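Local coordinates for haloacid dehalogenase-like hydrolase (Bacteroides thetaiotaomicron, PDB 2RBK), which probably acts as a magnesium-dependent phosphatase of the haloacid dehalogenase superfamily, with magnesium and a vanadate-type ligand bound at its active site, at residues L13-T18 and P245-G250; E78-S83 and I195-G200; T151-E156 and P176-V181. All coordinates share one frame; numbering follows the deposited sequence.

Contact 1 (L13-T18 and P245-G250)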
loop_
_atom_site.group_PDB
_atom_site.type_symbol
_atom_site.label_atom_id
_atom_site.label_comp_id
_atom_site.label_asym_id
_atom_site.label_seq_id
_atom_site.Cartn_x
_atom_site.Cartn_y
_atom_site.Cartn_z
ATOM N N LEU A 13 -4.788 6.960 6.373
ATOM C CA LEU A 13 -4.129 8.111 6.985
ATOM C C LEU A 13 -4.407 9.405 6.227
ATOM O O LEU A 13 -4.688 10.397 6.857
ATOM C CB LEU A 13 -2.591 7.902 7.058
ATOM C CG LEU A 13 -2.161 6.791 8.006
ATOM C CD1 LEU A 13 -0.644 6.570 7.828
ATOM C CD2 LEU A 13 -2.479 7.116 9.442
ATOM N N VAL A 14 -4.294 9.386 4.912
ATOM C CA VAL A 14 -4.429 10.573 4.053
ATOM C C VAL A 14 -5.751 10.528 3.331
ATOM O O VAL A 14 -6.058 9.582 2.612
ATOM C CB VAL A 14 -3.252 10.643 3.049
ATOM C CG1 VAL A 14 -3.426 11.895 2.121
ATOM C CG2 VAL A 14 -1.939 10.699 3.715
ATOM N N SER A 15 -6.554 11.594 3.519
ATOM C CA SER A 15 -7.841 11.704 2.891
ATOM C C SER A 15 -7.754 11.870 1.388
ATOM O O SER A 15 -7.003 12.728 0.921
ATOM C CB SER A 15 -8.530 12.922 3.485
ATOM O OG SER A 15 -9.728 13.204 2.772
ATOM N N PHE A 16 -8.564 11.163 0.617
ATOM C CA PHE A 16 -8.629 11.359 -0.819
ATOM C C PHE A 16 -9.317 12.681 -1.122
ATOM O O PHE A 16 -9.101 13.259 -2.182
ATOM C CB PHE A 16 -9.399 10.236 -1.500
ATOM C CG PHE A 16 -8.638 8.972 -1.689
ATOM C CD1 PHE A 16 -7.605 8.879 -2.578
ATOM C CD2 PHE A 16 -8.947 7.801 -0.966
ATOM C CE1 PHE A 16 -6.911 7.676 -2.780
ATOM C CE2 PHE A 16 -8.247 6.671 -1.219
ATOM C CZ PHE A 16 -7.217 6.533 -2.085
ATOM N N GLU A 17 -10.173 13.127 -0.222
ATOM C CA GLU A 17 -10.965 14.356 -0.492
ATOM C C GLU A 17 -10.160 15.600 -0.180
ATOM O O GLU A 17 -10.242 16.570 -0.951
ATOM C CB GLU A 17 -12.313 14.180 0.221
ATOM C CG GLU A 17 -13.175 13.012 -0.284
ATOM C CD GLU A 17 -12.893 11.604 0.187
ATOM O OE1 GLU A 17 -12.305 11.301 1.269
ATOM O OE2 GLU A 17 -13.272 10.688 -0.602
ATOM N N THR A 18 -9.351 15.592 0.885
ATOM C CA THR A 18 -8.562 16.740 1.220
ATOM C C THR A 18 -7.103 16.590 0.835
ATOM O O THR A 18 -6.346 17.555 0.809
ATOM C CB THR A 18 -8.589 17.047 2.719
ATOM O OG1 THR A 18 -7.863 16.019 3.387
ATOM C CG2 THR A 18 -10.000 17.086 3.342
ATOM N N PRO A 245 -15.856 7.351 9.032
ATOM C CA PRO A 245 -15.099 7.838 7.894
ATOM C C PRO A 245 -13.820 8.548 8.275
ATOM O O PRO A 245 -13.719 9.143 9.364
ATOM C CB PRO A 245 -16.083 8.799 7.166
ATOM C CG PRO A 245 -17.436 8.228 7.566
ATOM C CD PRO A 245 -17.263 7.812 9.007
ATOM N N ILE A 246 -12.862 8.546 7.349
ATOM C CA ILE A 246 -11.552 9.130 7.630
ATOM C C ILE A 246 -11.659 10.551 8.126
ATOM O O ILE A 246 -10.984 10.942 9.081
ATOM C CB ILE A 246 -10.639 9.011 6.383
ATOM C CG1 ILE A 246 -9.243 9.548 6.733
ATOM C CG2 ILE A 246 -11.189 9.646 5.129
ATOM C CD1 ILE A 246 -8.213 9.248 5.718
ATOM N N ASP A 247 -12.496 11.396 7.518
ATOM C CA ASP A 247 -12.598 12.823 7.868
ATOM C C ASP A 247 -13.611 13.073 8.974
ATOM O O ASP A 247 -13.951 14.234 9.244
ATOM C CB ASP A 247 -12.799 13.671 6.589
ATOM C CG ASP A 247 -11.479 13.847 5.853
ATOM O OD1 ASP A 247 -10.384 14.020 6.441
ATOM O OD2 ASP A 247 -11.498 13.894 4.608
ATOM N N GLU A 248 -14.088 12.035 9.648
ATOM C CA GLU A 248 -14.858 12.114 10.867
ATOM C C GLU A 248 -14.118 11.368 12.001
ATOM O O GLU A 248 -14.697 10.645 12.808
ATOM C CB GLU A 248 -16.250 11.536 10.651
ATOM C CG GLU A 248 -17.065 12.288 9.619
ATOM C CD GLU A 248 -18.399 11.693 9.282
ATOM O OE1 GLU A 248 -18.875 10.768 9.955
ATOM O OE2 GLU A 248 -18.965 12.052 8.260
ATOM N N ASP A 249 -12.803 11.585 12.011
ATOM C CA ASP A 249 -11.947 11.115 13.123
ATOM C C ASP A 249 -11.914 9.578 13.177
ATOM O O ASP A 249 -11.734 9.021 14.255
ATOM C CB ASP A 249 -12.393 11.690 14.454
ATOM C CG ASP A 249 -12.509 13.197 14.433
ATOM O OD1 ASP A 249 -11.469 13.842 14.376
ATOM O OD2 ASP A 249 -13.617 13.784 14.361
ATOM N N GLY A 250 -12.009 8.882 12.051
ATOM C CA GLY A 250 -12.063 7.420 12.091
ATOM C C GLY A 250 -10.887 6.780 12.793
ATOM O O GLY A 250 -11.082 5.837 13.585
HETATM O O HOH W 1 -13.419 12.540 3.373
HETATM O O HOH W 2 -8.098 15.345 6.035
#
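S15 and D247 carry this contact: S15 OG donates a hydrogen bond to D247 OD2 at 2.6 Å, meeting the carboxylate oxygen on its syn side and 24° out of the carboxylate plane. The S15 hydroxyl lies anti to its own backbone N (chi1 172°), where it also accepts from the chain that follows. T18 N donates to S15 OG over 3.1 Å, an ST motif, and E17 N adds a weak bond to the same oxygen. Beside this grip the T18 and D247 side chains meet tip to tip, with T18 CG2 3.7 Å from D247 OD2. In one of its two modelled conformers E17 OE1 stands 4.3 Å from D247 OD2 with a water donating to both, a less certain bridge. A second water accepts from T18 OG1 and donates to D247 OD1; T18 OG1 is also bonded to R20 N. The apolar part is I246, whose CD1 presses on the backbone of 13-15 and comes 3.6 Å from S15 N. Further out, I246 N is bonded to Q230 OE1, and F16 touches D10 and D211, both magnesium ligands. The contact joins the loop between strand 4-7 and helix 23-34, just beyond the HAD-type DxDx(T/V) motif, to the loop between edge strand 241-242 and helix 250-258; D249, at the N-cap of that helix, bonds S24 of helix 23-34 through OD1.

Contact 2 (E78-S83 and I195-G200)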
loop_
_atom_site.group_PDB
_atom_site.type_symbol
_atom_site.label_atom_id
_atom_site.label_comp_id
_atom_site.label_asym_id
_atom_site.label_seq_id
_atom_site.Cartn_x
_atom_site.Cartn_y
_atom_site.Cartn_z
ATOM N N GLU A 78 17.502 -0.240 7.312
ATOM C CA GLU A 78 17.688 -1.645 7.131
ATOM C C GLU A 78 16.563 -2.287 6.340
ATOM O O GLU A 78 15.431 -2.325 6.817
ATOM C CB GLU A 78 17.793 -2.311 8.495
ATOM C CG GLU A 78 18.069 -3.814 8.439
ATOM C CD GLU A 78 18.159 -4.484 9.774
ATOM O OE1 GLU A 78 18.162 -3.812 10.841
ATOM O OE2 GLU A 78 18.209 -5.717 9.779
ATOM N N VAL A 79 16.871 -2.793 5.155
ATOM C CA VAL A 79 15.894 -3.615 4.419
ATOM C C VAL A 79 15.764 -4.965 5.120
ATOM O O VAL A 79 16.795 -5.639 5.364
ATOM C CB VAL A 79 16.302 -3.773 2.937
ATOM C CG1 VAL A 79 15.332 -4.724 2.264
ATOM C CG2 VAL A 79 16.381 -2.411 2.244
ATOM N N ILE A 80 14.560 -5.327 5.475
ATOM C CA ILE A 80 14.306 -6.609 6.155
ATOM C C ILE A 80 13.735 -7.663 5.260
ATOM O O ILE A 80 13.778 -8.861 5.617
ATOM C CB ILE A 80 13.481 -6.413 7.438
ATOM C CG1 ILE A 80 12.034 -5.983 7.146
ATOM C CG2 ILE A 80 14.175 -5.480 8.416
ATOM C CD1 ILE A 80 11.128 -6.063 8.321
ATOM N N TYR A 81 13.187 -7.288 4.100
ATOM C CA TYR A 81 12.615 -8.221 3.156
ATOM C C TYR A 81 12.405 -7.493 1.838
ATOM O O TYR A 81 11.964 -6.347 1.832
ATOM C CB TYR A 81 11.258 -8.815 3.625
ATOM C CG TYR A 81 10.628 -9.674 2.570
ATOM C CD1 TYR A 81 11.139 -10.913 2.204
ATOM C CD2 TYR A 81 9.521 -9.216 1.865
ATOM C CE1 TYR A 81 10.583 -11.664 1.201
ATOM C CE2 TYR A 81 8.972 -9.955 0.843
ATOM C CZ TYR A 81 9.487 -11.195 0.505
ATOM O OH TYR A 81 8.942 -11.978 -0.468
ATOM N N LYS A 82 12.671 -8.165 0.725
ATOM C CA LYS A 82 12.292 -7.647 -0.585
ATOM C C LYS A 82 12.070 -8.830 -1.513
ATOM O O LYS A 82 12.433 -9.972 -1.193
ATOM C CB LYS A 82 13.318 -6.681 -1.148
ATOM C CG LYS A 82 14.763 -7.132 -1.194
ATOM C CD LYS A 82 15.624 -6.206 -2.028
ATOM C CE LYS A 82 16.924 -6.822 -2.508
ATOM N NZ LYS A 82 18.059 -5.917 -2.804
ATOM N N SER A 83 11.476 -8.523 -2.653
ATOM C CA SER A 83 11.215 -9.528 -3.645
ATOM C C SER A 83 11.294 -8.916 -5.040
ATOM O O SER A 83 11.392 -7.717 -5.189
ATOM C CB SER A 83 9.820 -10.186 -3.456
ATOM O OG SER A 83 8.819 -9.229 -3.684
ATOM N N ILE A 195 7.730 -7.528 9.527
ATOM C CA ILE A 195 7.947 -6.522 10.552
ATOM C C ILE A 195 7.909 -7.149 11.950
ATOM O O ILE A 195 8.775 -6.879 12.773
ATOM C CB ILE A 195 6.912 -5.406 10.443
ATOM C CG1 ILE A 195 7.151 -4.526 9.174
ATOM C CG2 ILE A 195 6.792 -4.563 11.710
ATOM C CD1 ILE A 195 8.329 -3.578 9.277
ATOM N N ILE A 196 6.899 -7.976 12.226
ATOM C CA ILE A 196 6.791 -8.474 13.591
ATOM C C ILE A 196 7.946 -9.459 13.878
ATOM O O ILE A 196 8.373 -9.507 15.037
ATOM C CB ILE A 196 5.401 -9.061 13.919
ATOM C CG1 ILE A 196 5.094 -10.352 13.209
ATOM C CG2 ILE A 196 4.360 -7.974 13.737
ATOM C CD1 ILE A 196 3.695 -10.887 13.514
ATOM N N ARG A 197 8.407 -10.199 12.874
ATOM C CA ARG A 197 9.612 -11.069 13.019
ATOM C C ARG A 197 10.754 -10.220 13.498
ATOM O O ARG A 197 11.511 -10.602 14.402
ATOM C CB ARG A 197 9.931 -11.728 11.661
ATOM C CG ARG A 197 11.202 -12.522 11.531
ATOM C CD ARG A 197 11.576 -12.995 10.140
ATOM N NE ARG A 197 11.819 -11.876 9.219
ATOM C CZ ARG A 197 12.869 -11.128 9.223
ATOM N NH1 ARG A 197 13.835 -11.375 10.111
ATOM N NH2 ARG A 197 13.007 -10.106 8.344
ATOM N N HIS A 198 10.964 -9.028 12.903
ATOM C CA HIS A 198 12.088 -8.184 13.276
ATOM C C HIS A 198 12.011 -7.676 14.712
ATOM O O HIS A 198 13.033 -7.549 15.407
ATOM C CB HIS A 198 12.119 -7.023 12.270
ATOM C CG HIS A 198 13.241 -6.095 12.462
ATOM N ND1 HIS A 198 14.502 -6.364 11.985
ATOM C CD2 HIS A 198 13.325 -4.867 13.051
ATOM C CE1 HIS A 198 15.275 -5.351 12.283
ATOM N NE2 HIS A 198 14.616 -4.430 12.937
ATOM N N PHE A 199 10.803 -7.355 15.174
ATOM C CA PHE A 199 10.596 -6.778 16.478
ATOM C C PHE A 199 10.259 -7.811 17.563
ATOM O O PHE A 199 10.164 -7.442 18.716
ATOM C CB PHE A 199 9.495 -5.713 16.479
ATOM C CG PHE A 199 9.943 -4.406 15.857
ATOM C CD1 PHE A 199 9.858 -4.151 14.492
ATOM C CD2 PHE A 199 10.464 -3.425 16.670
ATOM C CE1 PHE A 199 10.300 -2.945 13.987
ATOM C CE2 PHE A 199 10.930 -2.210 16.134
ATOM C CZ PHE A 199 10.808 -2.006 14.788
ATOM N N GLY A 200 10.108 -9.062 17.274
ATOM C CA GLY A 200 9.720 -10.049 18.293
ATOM C C GLY A 200 8.265 -9.902 18.746
ATOM O O GLY A 200 7.937 -10.368 19.868
#
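I80 and H198 meet through two torsions: I80 chi1 of 69° puts CG1 in the crowded position and leaves CG2 anti to the carbonyl carbon, turned to the histidine, whose CG lies anti to its backbone N (chi1 -177°). The two side chains cross at about a right angle, I80 CG2 approaching the imidazole obliquely, 3.7 Å from H198 ND1. The CG1 branch of I80 reaches deeper, where its CD1 meets I195 CD1 at 3.9 Å. The extended E78 side chain crosses H198 obliquely; OE1 sits at the ring edge, near its plane, 3.6 Å from H198 CE1, carboxylate and ring planes 80° apart. This negative charge may favour a protonated imidazole. Strand 78-82 edges the mixed sheet of the Rossmann-like HAD core, and the last turn of helix 188-199 packs on it, the axis of 195-199 coming within 9.3 Å of the strand axis. In the strand, I80 and Y81 both face C73 of strand 72-75, a classic beta bulge. An alanine in place of H198 would probably leave I80 CG2 and the E78 carboxylate without the ring they rest against and open a gap near the surface. R197 NH2 comes within 3.1 Å of I80 O, near the guanidinium plane, at an angle too poor for a hydrogen bond; R197 NE is held by a salt bridge to E194 OE1. I195 also touches F6 of strand 4-7.

Contact 3 (T151-E156 and P176-V181)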
loop_
_atom_site.group_PDB
_atom_site.type_symbol
_atom_site.label_atom_id
_atom_site.label_comp_id
_atom_site.label_asym_id
_atom_site.label_seq_id
_atom_site.Cartn_x
_atom_site.Cartn_y
_atom_site.Cartn_z
ATOM N N THR A 151 2.527 -1.592 -11.919
ATOM C CA THR A 151 1.204 -0.974 -11.722
ATOM C C THR A 151 0.572 -0.691 -13.076
ATOM O O THR A 151 0.752 0.431 -13.618
ATOM C CB THR A 151 1.355 0.239 -10.818
ATOM O OG1 THR A 151 1.914 -0.212 -9.568
ATOM C CG2 THR A 151 0.001 0.860 -10.578
ATOM N N PRO A 152 -0.089 -1.678 -13.645
ATOM C CA PRO A 152 -0.809 -1.474 -14.904
ATOM C C PRO A 152 -2.135 -0.770 -14.692
ATOM O O PRO A 152 -2.866 -1.013 -13.740
ATOM C CB PRO A 152 -1.056 -2.936 -15.405
ATOM C CG PRO A 152 -1.151 -3.697 -14.122
ATOM C CD PRO A 152 -0.113 -3.106 -13.225
ATOM N N PHE A 153 -2.459 0.143 -15.643
ATOM C CA PHE A 153 -3.700 0.893 -15.603
ATOM C C PHE A 153 -4.720 0.085 -16.403
ATOM O O PHE A 153 -5.095 0.391 -17.542
ATOM C CB PHE A 153 -3.486 2.312 -16.162
ATOM C CG PHE A 153 -2.809 3.189 -15.156
ATOM C CD1 PHE A 153 -1.459 2.946 -14.891
ATOM C CD2 PHE A 153 -3.397 4.200 -14.412
ATOM C CE1 PHE A 153 -0.791 3.712 -13.966
ATOM C CE2 PHE A 153 -2.729 4.985 -13.480
ATOM C CZ PHE A 153 -1.392 4.697 -13.226
ATOM N N ILE A 154 -5.163 -1.046 -15.799
ATOM C CA ILE A 154 -6.100 -2.016 -16.430
ATOM C C ILE A 154 -7.361 -2.105 -15.625
ATOM O O ILE A 154 -7.339 -2.000 -14.405
ATOM C CB ILE A 154 -5.429 -3.406 -16.550
ATOM C CG1 ILE A 154 -4.885 -3.961 -15.229
ATOM C CG2 ILE A 154 -4.362 -3.295 -17.652
ATOM C CD1 ILE A 154 -4.354 -5.363 -15.357
ATOM N N THR A 155 -8.470 -2.327 -16.352
ATOM C CA THR A 155 -9.746 -2.604 -15.720
ATOM C C THR A 155 -9.746 -4.023 -15.131
ATOM O O THR A 155 -8.874 -4.812 -15.453
ATOM C CB THR A 155 -10.913 -2.512 -16.728
ATOM O OG1 THR A 155 -10.700 -3.554 -17.722
ATOM C CG2 THR A 155 -11.043 -1.213 -17.472
ATOM N N GLU A 156 -10.818 -4.369 -14.371
ATOM C CA GLU A 156 -10.995 -5.761 -13.869
ATOM C C GLU A 156 -11.129 -6.722 -15.041
ATOM O O GLU A 156 -10.587 -7.827 -14.991
ATOM C CB GLU A 156 -12.163 -5.740 -12.908
ATOM C CG GLU A 156 -11.915 -4.942 -11.627
ATOM C CD GLU A 156 -12.992 -5.294 -10.615
ATOM O OE1 GLU A 156 -13.090 -6.479 -10.234
ATOM O OE2 GLU A 156 -13.710 -4.393 -10.180
ATOM N N PRO A 176 -9.546 2.502 -7.953
ATOM C CA PRO A 176 -10.114 1.677 -9.062
ATOM C C PRO A 176 -9.412 1.751 -10.408
ATOM O O PRO A 176 -9.508 0.930 -11.370
ATOM C CB PRO A 176 -11.571 2.217 -9.098
ATOM C CG PRO A 176 -11.753 2.942 -7.822
ATOM C CD PRO A 176 -10.429 3.576 -7.421
ATOM N N ALA A 177 -8.619 2.787 -10.736
ATOM C CA ALA A 177 -8.199 2.748 -12.139
ATOM C C ALA A 177 -6.995 1.902 -12.524
ATOM O O ALA A 177 -6.557 1.798 -13.697
ATOM C CB ALA A 177 -7.874 4.203 -12.502
ATOM N N PHE A 178 -6.403 1.227 -11.556
ATOM C CA PHE A 178 -5.150 0.504 -11.761
ATOM C C PHE A 178 -4.994 -0.542 -10.688
ATOM O O PHE A 178 -5.726 -0.517 -9.711
ATOM C CB PHE A 178 -4.017 1.500 -11.687
ATOM C CG PHE A 178 -3.851 2.273 -10.372
ATOM C CD1 PHE A 178 -3.056 1.755 -9.364
ATOM C CD2 PHE A 178 -4.465 3.525 -10.150
ATOM C CE1 PHE A 178 -2.881 2.463 -8.178
ATOM C CE2 PHE A 178 -4.290 4.242 -8.967
ATOM C CZ PHE A 178 -3.484 3.688 -7.986
ATOM N N ALA A 179 -4.027 -1.420 -10.869
ATOM C CA ALA A 179 -3.737 -2.476 -9.907
ATOM C C ALA A 179 -2.230 -2.518 -9.669
ATOM O O ALA A 179 -1.466 -2.141 -10.545
ATOM C CB ALA A 179 -4.246 -3.828 -10.410
ATOM N N ASP A 180 -1.825 -3.083 -8.534
ATOM C CA ASP A 180 -0.440 -3.349 -8.222
ATOM C C ASP A 180 -0.179 -4.846 -8.302
ATOM O O ASP A 180 -0.925 -5.634 -7.707
ATOM C CB ASP A 180 -0.094 -2.887 -6.806
ATOM C CG ASP A 180 -0.123 -1.388 -6.585
ATOM O OD1 ASP A 180 0.200 -0.609 -7.511
ATOM O OD2 ASP A 180 -0.447 -1.035 -5.400
ATOM N N VAL A 181 0.886 -5.214 -8.975
ATOM C CA VAL A 181 1.279 -6.589 -9.221
ATOM C C VAL A 181 2.638 -6.798 -8.556
ATOM O O VAL A 181 3.585 -6.052 -8.817
ATOM C CB VAL A 181 1.342 -6.858 -10.715
ATOM C CG1 VAL A 181 1.700 -8.335 -10.964
ATOM C CG2 VAL A 181 0.019 -6.546 -11.384
#
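P152 brings no N-H to A179 O, and the carbonyl is met by carbon instead: T151 CA lies 3.1 Å from A179 O in a CA-H...O contact. One conventional backbone bond joins the segments, A179 N donating to P152 O over 3.1 Å. P152 O also accepts weakly from I154 N, closing an inverse gamma turn centred on F153. The contact belongs to what is probably the cap domain of this HAD enzyme, joining strand 149-152, an edge of a three-stranded antiparallel sheet, to the chain running into strand 180-182. F153, at the centre of the turn, and F178 lie side by side, pointing the same way. F178 CB lies over the face of the F153 ring, 4.0 Å from its centroid, a CH-pi contact, while the rings themselves are oblique, their planes 39° apart. T151 CG2 packs against F178 CD1 at 3.4 Å. F125 touches both rings, and W174, a residue of the vanadium ligand pocket, meets F178 edge-to-face. D180, whose side chain is about 5 Å from that ligand, is held through both carboxylate oxygens: OD2 accepts from N69 ND2 and, weakly, from W174 NE1. The T151 and D180 side chains are likewise side by side; T151 OG1, anti to its own carbonyl carbon (chi1 -59°), donates to D180 OD1 at 2.7 Å, on the anti side and 23° out of the carboxylate plane.

From the N terminus, the chain leaves strand 4-7 and enters 13-18, the first half of contact 1, which closes only at 245-250 and so encloses nearly the whole fold. Inside that loop, strand 78-82 opens contact 2, closed by helix 188-199. Nested deeper still, contact 3 closes the shortest loop, from 151-156 to 176-181, and strand 180-182 then leads to helix 188-199. None cross. Contact 1 ties the loop after strand 4-7 to the loop before helix 250-258 and contact 2 ties edge strand 78-82 to helix 188-199, both in the core with centres about 29 Å apart, whereas contact 3 lies in the probable cap. Contacts 2 and 3 sit on opposite sides of the chain's centre.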